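PDB 5IXH: YceI-like domain protein from Burkholderia cenocepacia BC7, which binds a long polyprenyl diphosphate inside a lipocalin-like beta barrel and probably captures antibiotics outside the cell, contributing to intrinsic antibiotic resistance. Local coordinates for residues K27-Q32 and M47-A52; P77-V82 and L100-K105. All blocks are in the same frame, centred on the assembly; numbering follows the deposited sequence.

Contact 1 of 2, residues K27-Q32 and M47-A52; sequences KKFSAQ and MTIDVA. With OTP ((2E,6E,10E,14E,18E,22E,26E)-3,7,11,15,19,23,27,31-octamethyldotriaconta-2,6,10,14,18,22,26,30-octaenyl trihydrogen diphosphate), chain C.
A beta hairpin in the wall of the lipocalin-like barrel brings strand 22-34 against strand 44-50, and residues 29-32 and 47-50 of these strands run antiparallel at 178°. Ser30 and Thr48 form the hydrogen-bonded pair at its middle. Ser30 N gives a nearly straight bond to Thr48 O, lying in the carbonyl plane, whereas Thr48 N, 2.9 Å from Ser30 O, approaches from above that carbonyl's plane. A third bond runs from Asp50 N to Lys28 O, and Ser53 OG bonds both Lys28 N and Asp50 O.

Phe29, Ala31, Met47 and Ile49 occupy the lipid-facing side of the sheet, as expected of a barrel that carries its ligand inside. Phe29 CG takes the crowded position between the backbone N and the carbonyl carbon (chi1 59°). Ile49 lies alongside it and sets its CD1 3.6 Å from Phe29 CB. The extended Met47 chain, CG anti to the backbone N (chi1 180°), carries SD to both the Phe29 ring and the lipid: an oblique Met-aromatic contact, 5.5 Å from SD to the ring centroid, and 3.4 Å from SD to OTP C16. The bend at chi3 turns CE, which lies 4.0 Å from OTP C14. Val11 of strand 10-15 packs against Phe29, Met47 and Ile49.

On the other face, a water bonds Thr48 OG1 at 3.0 Å and reaches Ser30 OG only through a long, weak bond of 3.5 Å. Lys28 and Asp50 extend side by side beyond this pair; Lys28 CD passes 3.6 Å from Asp50 OD2, while the charged ends stay too far apart for a salt bridge.

Contact 2 of 2, residues P77-V82 and L100-K105; sequences PQATFV and LTIKGK. With OTP ((2E,6E,10E,14E,18E,22E,26E)-3,7,11,15,19,23,27,31-octamethyldotriaconta-2,6,10,14,18,22,26,30-octaenyl trihydrogen diphosphate), chain C.
The Phe81 ring turns one face to the isoprenoid chain of OTP, whose C11 sits 4.2 Å above the ring plane, displaced toward the rim. With CG anti to the backbone N (chi1 176°), the ring lies along the lipid; CD1 also meets the OTP methyl C13. Leu100, the non-hydrogen-bonded partner of Phe81, brings CD1 to 3.7 Å from OTP C17. Farther along the chain, Ile102 CD1 packs 3.9 Å from OTP C24, and its CG1 meets the methyl of Ala79. The OTP methyl C18 comes within 3.5 Å of Thr80 N, so the lipid touches the main chain as well as side chains.

Thr80 and Thr101 are the hydrogen-bonded pair of this antiparallel hairpin, joined by two reciprocal N-H to O bonds in the carbonyl planes. Their side chains lie together on the face turned from the lipid, where one water sits 2.8 Å from Thr80 OG1 and equally near Thr101 OG1. A type I' turn from Ile102 to Lys105, closed by backbone bonds both ways between those residues, leads into strand 105-118. Two other waters both donate to Gln78 O, one accepting from Lys103 N and the other from Gly104 N, bridging strand 78-90 to the turn.

Strand 44-50 flanks strand 78-90, strand 105-118 pairs beside strand 93-102, and Ile130 of strand 121-131 packs against Leu100 and Ile102.

Contacts 1 and 2 follow each other along the chain and stand side by side in the barrel wall, their centres 10 Å apart. Strands 44-50 and 78-90 are the neighbours that join them: Ile49 N lies 2.8 Å from Ala79 O, and Met47 N lies 2.9 Å from Phe81 O, both probable hydrogen bonds. Thr48 CG2 also packs 3.5 Å from Gln78 NE2 on the face turned from the lipid. The four segments thus form a continuous antiparallel part of the wall. Contact 1 touches OTP from about C14 to C18, within the longer reach of contact 2, about C9 to C24, far from the diphosphate. Both share the methyl C18, 3.9 Å from Ile49 CG1.

Contact 1 of 2, residues K27-Q32 and M47-A52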
loop_
_atom_site.group_PDB
_atom_site.type_symbol
_atom_site.label_atom_id
_atom_site.label_comp_id
_atom_site.label_asym_id
_atom_site.label_seq_id
_atom_site.Cartn_x
_atom_site.Cartn_y
_atom_site.Cartn_z
ATOM N N LYS A 27 -1.556 -10.805 -1.783
ATOM C CA LYS A 27 -1.566 -11.971 -0.928
ATOM C C LYS A 27 -0.200 -12.243 -0.300
ATOM O O LYS A 27 -0.103 -12.987 0.670
ATOM C CB LYS A 27 -2.050 -13.173 -1.715
ATOM C CG LYS A 27 -3.488 -13.033 -2.211
ATOM C CD LYS A 27 -4.462 -12.768 -1.055
ATOM C CE LYS A 27 -5.910 -12.725 -1.516
ATOM N NZ LYS A 27 -6.826 -12.364 -0.391
ATOM N N LYS A 28 0.843 -11.641 -0.848
ATOM C CA LYS A 28 2.190 -11.841 -0.328
ATOM C C LYS A 28 2.880 -10.501 -0.106
ATOM O O LYS A 28 3.093 -9.709 -1.047
ATOM C CB LYS A 28 3.037 -12.673 -1.273
ATOM C CG LYS A 28 2.569 -14.115 -1.441
ATOM C CD LYS A 28 3.524 -14.882 -2.367
ATOM C CE LYS A 28 2.952 -16.219 -2.826
ATOM N NZ LYS A 28 3.853 -16.872 -3.823
ATOM N N PHE A 29 3.221 -10.227 1.152
ATOM C CA PHE A 29 3.993 -9.055 1.505
ATOM C C PHE A 29 4.670 -9.307 2.818
ATOM O O PHE A 29 4.332 -10.248 3.525
ATOM C CB PHE A 29 3.102 -7.809 1.568
ATOM C CG PHE A 29 1.973 -7.894 2.554
ATOM C CD1 PHE A 29 2.159 -7.542 3.892
ATOM C CD2 PHE A 29 0.719 -8.302 2.138
ATOM C CE1 PHE A 29 1.105 -7.614 4.793
ATOM C CE2 PHE A 29 -0.338 -8.375 3.033
ATOM C CZ PHE A 29 -0.144 -8.021 4.363
ATOM N N SER A 30 5.646 -8.464 3.139
ATOM C CA SER A 30 6.258 -8.464 4.445
ATOM C C SER A 30 6.280 -7.056 4.982
ATOM O O SER A 30 6.178 -6.091 4.230
ATOM C CB SER A 30 7.675 -8.976 4.352
ATOM O OG SER A 30 8.464 -8.105 3.580
ATOM N N ALA A 31 6.428 -6.927 6.279
ATOM C CA ALA A 31 6.522 -5.631 6.904
ATOM C C ALA A 31 7.231 -5.744 8.231
ATOM O O ALA A 31 7.171 -6.784 8.893
ATOM C CB ALA A 31 5.136 -5.020 7.061
ATOM N N GLN A 32 7.907 -4.666 8.608
ATOM C CA GLN A 32 8.588 -4.542 9.889
ATOM C C GLN A 32 8.154 -3.208 10.484
ATOM O O GLN A 32 8.114 -2.196 9.786
ATOM C CB GLN A 32 10.116 -4.558 9.691
ATOM C CG GLN A 32 10.607 -5.487 8.582
ATOM C CD GLN A 32 12.137 -5.591 8.482
ATOM O OE1 GLN A 32 12.662 -6.283 7.598
ATOM N NE2 GLN A 32 12.854 -4.914 9.385
ATOM N N MET A 47 7.545 -1.752 4.458
ATOM C CA MET A 47 6.753 -2.800 3.846
ATOM C C MET A 47 7.294 -3.124 2.482
ATOM O O MET A 47 7.700 -2.226 1.737
ATOM C CB MET A 47 5.308 -2.357 3.695
ATOM C CG MET A 47 4.417 -3.385 3.060
ATOM S SD MET A 47 2.710 -2.833 2.990
ATOM C CE MET A 47 2.407 -2.557 4.724
ATOM N N THR A 48 7.272 -4.401 2.134
ATOM C CA THR A 48 7.693 -4.895 0.836
ATOM C C THR A 48 6.590 -5.763 0.303
ATOM O O THR A 48 6.238 -6.781 0.914
ATOM C CB THR A 48 8.952 -5.703 0.995
ATOM O OG1 THR A 48 9.942 -4.872 1.628
ATOM C CG2 THR A 48 9.459 -6.177 -0.345
ATOM N N ILE A 49 6.039 -5.394 -0.840
ATOM C CA ILE A 49 4.942 -6.116 -1.462
ATOM C C ILE A 49 5.434 -6.888 -2.677
ATOM O O ILE A 49 6.164 -6.332 -3.531
ATOM C CB ILE A 49 3.872 -5.091 -1.883
ATOM C CG1 ILE A 49 3.216 -4.410 -0.666
ATOM C CG2 ILE A 49 2.833 -5.692 -2.798
ATOM C CD1 ILE A 49 1.862 -4.948 -0.261
ATOM N N ASP A 50 5.006 -8.150 -2.778
ATOM C CA ASP A 50 5.220 -8.976 -3.982
ATOM C C ASP A 50 4.086 -8.674 -4.953
ATOM O O ASP A 50 2.953 -9.127 -4.753
ATOM C CB ASP A 50 5.258 -10.442 -3.558
ATOM C CG ASP A 50 5.168 -11.434 -4.719
ATOM O OD1 ASP A 50 4.889 -11.057 -5.868
ATOM O OD2 ASP A 50 5.353 -12.639 -4.444
ATOM N N VAL A 51 4.343 -7.874 -5.982
ATOM C CA VAL A 51 3.225 -7.323 -6.758
ATOM C C VAL A 51 2.481 -8.380 -7.580
ATOM O O VAL A 51 1.295 -8.207 -7.824
ATOM C CB VAL A 51 3.613 -6.090 -7.642
ATOM C CG1 VAL A 51 4.275 -5.010 -6.789
ATOM C CG2 VAL A 51 4.497 -6.480 -8.756
ATOM N N ALA A 52 3.151 -9.470 -7.958
ATOM C CA ALA A 52 2.499 -10.550 -8.681
ATOM C C ALA A 52 1.463 -11.279 -7.844
ATOM O O ALA A 52 0.680 -12.054 -8.366
ATOM C CB ALA A 52 3.548 -11.542 -9.195
HETATM O O7 OTP C . -16.018 -2.836 -18.557
HETATM P P2 OTP C . -14.578 -2.368 -18.516
HETATM O O5 OTP C . -13.966 -2.477 -19.895
HETATM O O6 OTP C . -14.519 -0.929 -18.048
HETATM O O4 OTP C . -13.752 -3.270 -17.504
HETATM P P1 OTP C . -12.166 -3.303 -17.412
HETATM O O2 OTP C . -11.613 -4.269 -18.436
HETATM O O3 OTP C . -11.600 -1.920 -17.655
HETATM O O1 OTP C . -11.785 -3.809 -15.956
HETATM C C40 OTP C . -10.913 -3.078 -15.109
HETATM C C39 OTP C . -10.570 -4.079 -14.011
HETATM C C37 OTP C . -9.790 -3.792 -12.928
HETATM C C38 OTP C . -9.573 -4.947 -11.951
HETATM C C36 OTP C . -9.140 -2.412 -12.672
HETATM C C35 OTP C . -7.654 -2.632 -12.323
HETATM C C34 OTP C . -7.115 -1.549 -11.371
HETATM C C32 OTP C . -5.954 -1.792 -10.673
HETATM C C33 OTP C . -5.198 -3.118 -10.826
HETATM C C31 OTP C . -5.395 -0.720 -9.720
HETATM C C30 OTP C . -3.896 -0.502 -10.013
HETATM C C29 OTP C . -3.197 -0.631 -8.656
HETATM C C27 OTP C . -2.367 0.341 -8.156
HETATM C C28 OTP C . -2.020 1.645 -8.876
HETATM C C26 OTP C . -1.776 0.061 -6.773
HETATM C C25 OTP C . -0.283 0.409 -6.721
HETATM C C24 OTP C . -0.010 0.065 -5.251
HETATM C C22 OTP C . 0.894 -0.893 -4.883
HETATM C C23 OTP C . 1.741 -1.685 -5.882
HETATM C C21 OTP C . 1.048 -1.135 -3.383
HETATM C C20 OTP C . 2.250 -0.290 -2.961
HETATM C C19 OTP C . 2.099 -0.083 -1.450
HETATM C C17 OTP C . 3.148 -0.299 -0.582
HETATM C C18 OTP C . 4.512 -0.752 -1.108
HETATM C C16 OTP C . 2.999 -0.081 0.933
HETATM C C15 OTP C . 1.549 0.228 1.352
HETATM C C14 OTP C . 1.585 0.790 2.782
HETATM C C12 OTP C . 1.848 2.124 2.999
HETATM C C13 OTP C . 2.090 3.124 1.863
HETATM C C11 OTP C . 1.888 2.688 4.427
HETATM C C10 OTP C . 2.253 1.620 5.466
HETATM C C9 OTP C . 2.557 2.421 6.741
HETATM C C7 OTP C . 3.174 1.844 7.820
HETATM C C8 OTP C . 3.586 0.371 7.795
HETATM C C6 OTP C . 3.443 2.737 9.046
HETATM C C5 OTP C . 3.057 2.012 10.337
HETATM C C4 OTP C . 2.816 3.134 11.363
HETATM C C2 OTP C . 3.669 3.445 12.397
HETATM C C3 OTP C . 3.261 4.597 13.316
HETATM C C1 OTP C . 4.980 2.701 12.663
HETATM O O HOH W 1 9.555 -4.973 4.637
#

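Contact 2 of 2, residues P77-V82 and L100-K105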
loop_
_atom_site.group_PDB
_atom_site.type_symbol
_atom_site.label_atom_id
_atom_site.label_comp_id
_atom_site.label_asym_id
_atom_site.label_seq_id
_atom_site.Cartn_x
_atom_site.Cartn_y
_atom_site.Cartn_z
ATOM N N PRO A 77 9.464 -6.725 -9.566
ATOM C CA PRO A 77 8.665 -7.678 -8.792
ATOM C C PRO A 77 8.161 -7.159 -7.449
ATOM O O PRO A 77 7.258 -7.782 -6.887
ATOM C CB PRO A 77 9.601 -8.869 -8.588
ATOM C CG PRO A 77 10.975 -8.323 -8.837
ATOM C CD PRO A 77 10.836 -7.196 -9.802
ATOM N N GLN A 78 8.758 -6.111 -6.929
ATOM C CA GLN A 78 8.348 -5.597 -5.633
ATOM C C GLN A 78 7.956 -4.147 -5.702
ATOM O O GLN A 78 8.375 -3.401 -6.598
ATOM C CB GLN A 78 9.463 -5.798 -4.585
ATOM C CG GLN A 78 9.826 -7.239 -4.307
ATOM C CD GLN A 78 10.946 -7.383 -3.306
ATOM O OE1 GLN A 78 11.764 -6.497 -3.145
ATOM N NE2 GLN A 78 10.922 -8.465 -2.555
ATOM N N ALA A 79 7.143 -3.736 -4.733
ATOM C CA ALA A 79 6.877 -2.336 -4.395
ATOM C C ALA A 79 7.240 -2.188 -2.930
ATOM O O ALA A 79 7.087 -3.132 -2.152
ATOM C CB ALA A 79 5.419 -2.013 -4.629
ATOM N N THR A 80 7.737 -1.025 -2.544
ATOM C CA THR A 80 8.236 -0.824 -1.185
ATOM C C THR A 80 7.797 0.511 -0.598
ATOM O O THR A 80 7.613 1.484 -1.296
ATOM C CB THR A 80 9.780 -0.881 -1.136
ATOM O OG1 THR A 80 10.337 0.058 -2.063
ATOM C CG2 THR A 80 10.286 -2.266 -1.506
ATOM N N PHE A 81 7.657 0.511 0.716
ATOM C CA PHE A 81 7.524 1.718 1.506
ATOM C C PHE A 81 8.529 1.658 2.634
ATOM O O PHE A 81 8.610 0.644 3.330
ATOM C CB PHE A 81 6.115 1.891 2.078
ATOM C CG PHE A 81 6.001 3.098 2.971
ATOM C CD1 PHE A 81 5.902 4.385 2.441
ATOM C CD2 PHE A 81 6.058 2.960 4.352
ATOM C CE1 PHE A 81 5.843 5.497 3.276
ATOM C CE2 PHE A 81 5.989 4.072 5.179
ATOM C CZ PHE A 81 5.893 5.332 4.645
ATOM N N VAL A 82 9.292 2.726 2.840
ATOM C CA VAL A 82 10.232 2.815 3.954
ATOM C C VAL A 82 10.017 4.176 4.623
ATOM O O VAL A 82 10.185 5.217 3.989
ATOM C CB VAL A 82 11.712 2.677 3.460
ATOM C CG1 VAL A 82 12.695 2.846 4.609
ATOM C CG2 VAL A 82 11.947 1.350 2.728
ATOM N N LEU A 100 7.829 5.761 -1.115
ATOM C CA LEU A 100 7.022 4.731 -1.785
ATOM C C LEU A 100 7.598 4.540 -3.170
ATOM O O LEU A 100 7.690 5.496 -3.925
ATOM C CB LEU A 100 5.571 5.192 -1.870
ATOM C CG LEU A 100 4.574 4.261 -2.588
ATOM C CD1 LEU A 100 4.484 2.923 -1.880
ATOM C CD2 LEU A 100 3.226 4.901 -2.696
ATOM N N THR A 101 8.021 3.307 -3.472
ATOM C CA THR A 101 8.566 2.965 -4.793
ATOM C C THR A 101 7.680 1.895 -5.409
ATOM O O THR A 101 7.504 0.808 -4.825
ATOM C CB THR A 101 9.985 2.446 -4.687
ATOM O OG1 THR A 101 10.774 3.399 -3.961
ATOM C CG2 THR A 101 10.597 2.244 -6.066
ATOM N N ILE A 102 7.122 2.212 -6.574
ATOM C CA ILE A 102 6.253 1.306 -7.331
ATOM C C ILE A 102 6.735 1.381 -8.775
ATOM O O ILE A 102 6.925 2.455 -9.329
ATOM C CB ILE A 102 4.755 1.739 -7.283
ATOM C CG1 ILE A 102 4.228 1.770 -5.852
ATOM C CG2 ILE A 102 3.898 0.797 -8.142
ATOM C CD1 ILE A 102 2.941 2.522 -5.692
ATOM N N LYS A 103 6.938 0.211 -9.395
ATOM C CA LYS A 103 7.380 0.111 -10.769
ATOM C C LYS A 103 8.668 0.941 -10.964
ATOM O O LYS A 103 8.888 1.617 -11.959
ATOM C CB LYS A 103 6.238 0.521 -11.718
ATOM C CG LYS A 103 6.328 0.012 -13.119
ATOM C CD LYS A 103 5.066 0.328 -13.935
ATOM C CE LYS A 103 5.200 -0.076 -15.399
ATOM N NZ LYS A 103 3.986 0.166 -16.201
ATOM N N GLY A 104 9.517 0.858 -9.950
ATOM C CA GLY A 104 10.783 1.551 -9.979
ATOM C C GLY A 104 10.756 3.065 -9.848
ATOM O O GLY A 104 11.780 3.729 -9.964
ATOM N N LYS A 105 9.576 3.639 -9.600
ATOM C CA LYS A 105 9.413 5.085 -9.439
ATOM C C LYS A 105 9.177 5.401 -7.983
ATOM O O LYS A 105 8.286 4.854 -7.348
ATOM C CB LYS A 105 8.226 5.555 -10.266
ATOM C CG LYS A 105 8.398 5.361 -11.757
ATOM C CD LYS A 105 9.384 6.354 -12.345
ATOM C CE LYS A 105 9.647 6.058 -13.810
ATOM N NZ LYS A 105 8.390 6.073 -14.606
HETATM O O7 OTP C . -16.018 -2.836 -18.557
HETATM P P2 OTP C . -14.578 -2.368 -18.516
HETATM O O5 OTP C . -13.966 -2.477 -19.895
HETATM O O6 OTP C . -14.519 -0.929 -18.048
HETATM O O4 OTP C . -13.752 -3.270 -17.504
HETATM P P1 OTP C . -12.166 -3.303 -17.412
HETATM O O2 OTP C . -11.613 -4.269 -18.436
HETATM O O3 OTP C . -11.600 -1.920 -17.655
HETATM O O1 OTP C . -11.785 -3.809 -15.956
HETATM C C40 OTP C . -10.913 -3.078 -15.109
HETATM C C39 OTP C . -10.570 -4.079 -14.011
HETATM C C37 OTP C . -9.790 -3.792 -12.928
HETATM C C38 OTP C . -9.573 -4.947 -11.951
HETATM C C36 OTP C . -9.140 -2.412 -12.672
HETATM C C35 OTP C . -7.654 -2.632 -12.323
HETATM C C34 OTP C . -7.115 -1.549 -11.371
HETATM C C32 OTP C . -5.954 -1.792 -10.673
HETATM C C33 OTP C . -5.198 -3.118 -10.826
HETATM C C31 OTP C . -5.395 -0.720 -9.720
HETATM C C30 OTP C . -3.896 -0.502 -10.013
HETATM C C29 OTP C . -3.197 -0.631 -8.656
HETATM C C27 OTP C . -2.367 0.341 -8.156
HETATM C C28 OTP C . -2.020 1.645 -8.876
HETATM C C26 OTP C . -1.776 0.061 -6.773
HETATM C C25 OTP C . -0.283 0.409 -6.721
HETATM C C24 OTP C . -0.010 0.065 -5.251
HETATM C C22 OTP C . 0.894 -0.893 -4.883
HETATM C C23 OTP C . 1.741 -1.685 -5.882
HETATM C C21 OTP C . 1.048 -1.135 -3.383
HETATM C C20 OTP C . 2.250 -0.290 -2.961
HETATM C C19 OTP C . 2.099 -0.083 -1.450
HETATM C C17 OTP C . 3.148 -0.299 -0.582
HETATM C C18 OTP C . 4.512 -0.752 -1.108
HETATM C C16 OTP C . 2.999 -0.081 0.933
HETATM C C15 OTP C . 1.549 0.228 1.352
HETATM C C14 OTP C . 1.585 0.790 2.782
HETATM C C12 OTP C . 1.848 2.124 2.999
HETATM C C13 OTP C . 2.090 3.124 1.863
HETATM C C11 OTP C . 1.888 2.688 4.427
HETATM C C10 OTP C . 2.253 1.620 5.466
HETATM C C9 OTP C . 2.557 2.421 6.741
HETATM C C7 OTP C . 3.174 1.844 7.820
HETATM C C8 OTP C . 3.586 0.371 7.795
HETATM C C6 OTP C . 3.443 2.737 9.046
HETATM C C5 OTP C . 3.057 2.012 10.337
HETATM C C4 OTP C . 2.816 3.134 11.363
HETATM C C2 OTP C . 3.669 3.445 12.397
HETATM C C3 OTP C . 3.261 4.597 13.316
HETATM C C1 OTP C . 4.980 2.701 12.663
HETATM O O HOH W 2 6.287 -2.177 -8.073
HETATM O O HOH W 3 9.433 -0.851 -7.549
HETATM O O HOH W 4 10.606 2.715 -1.223
#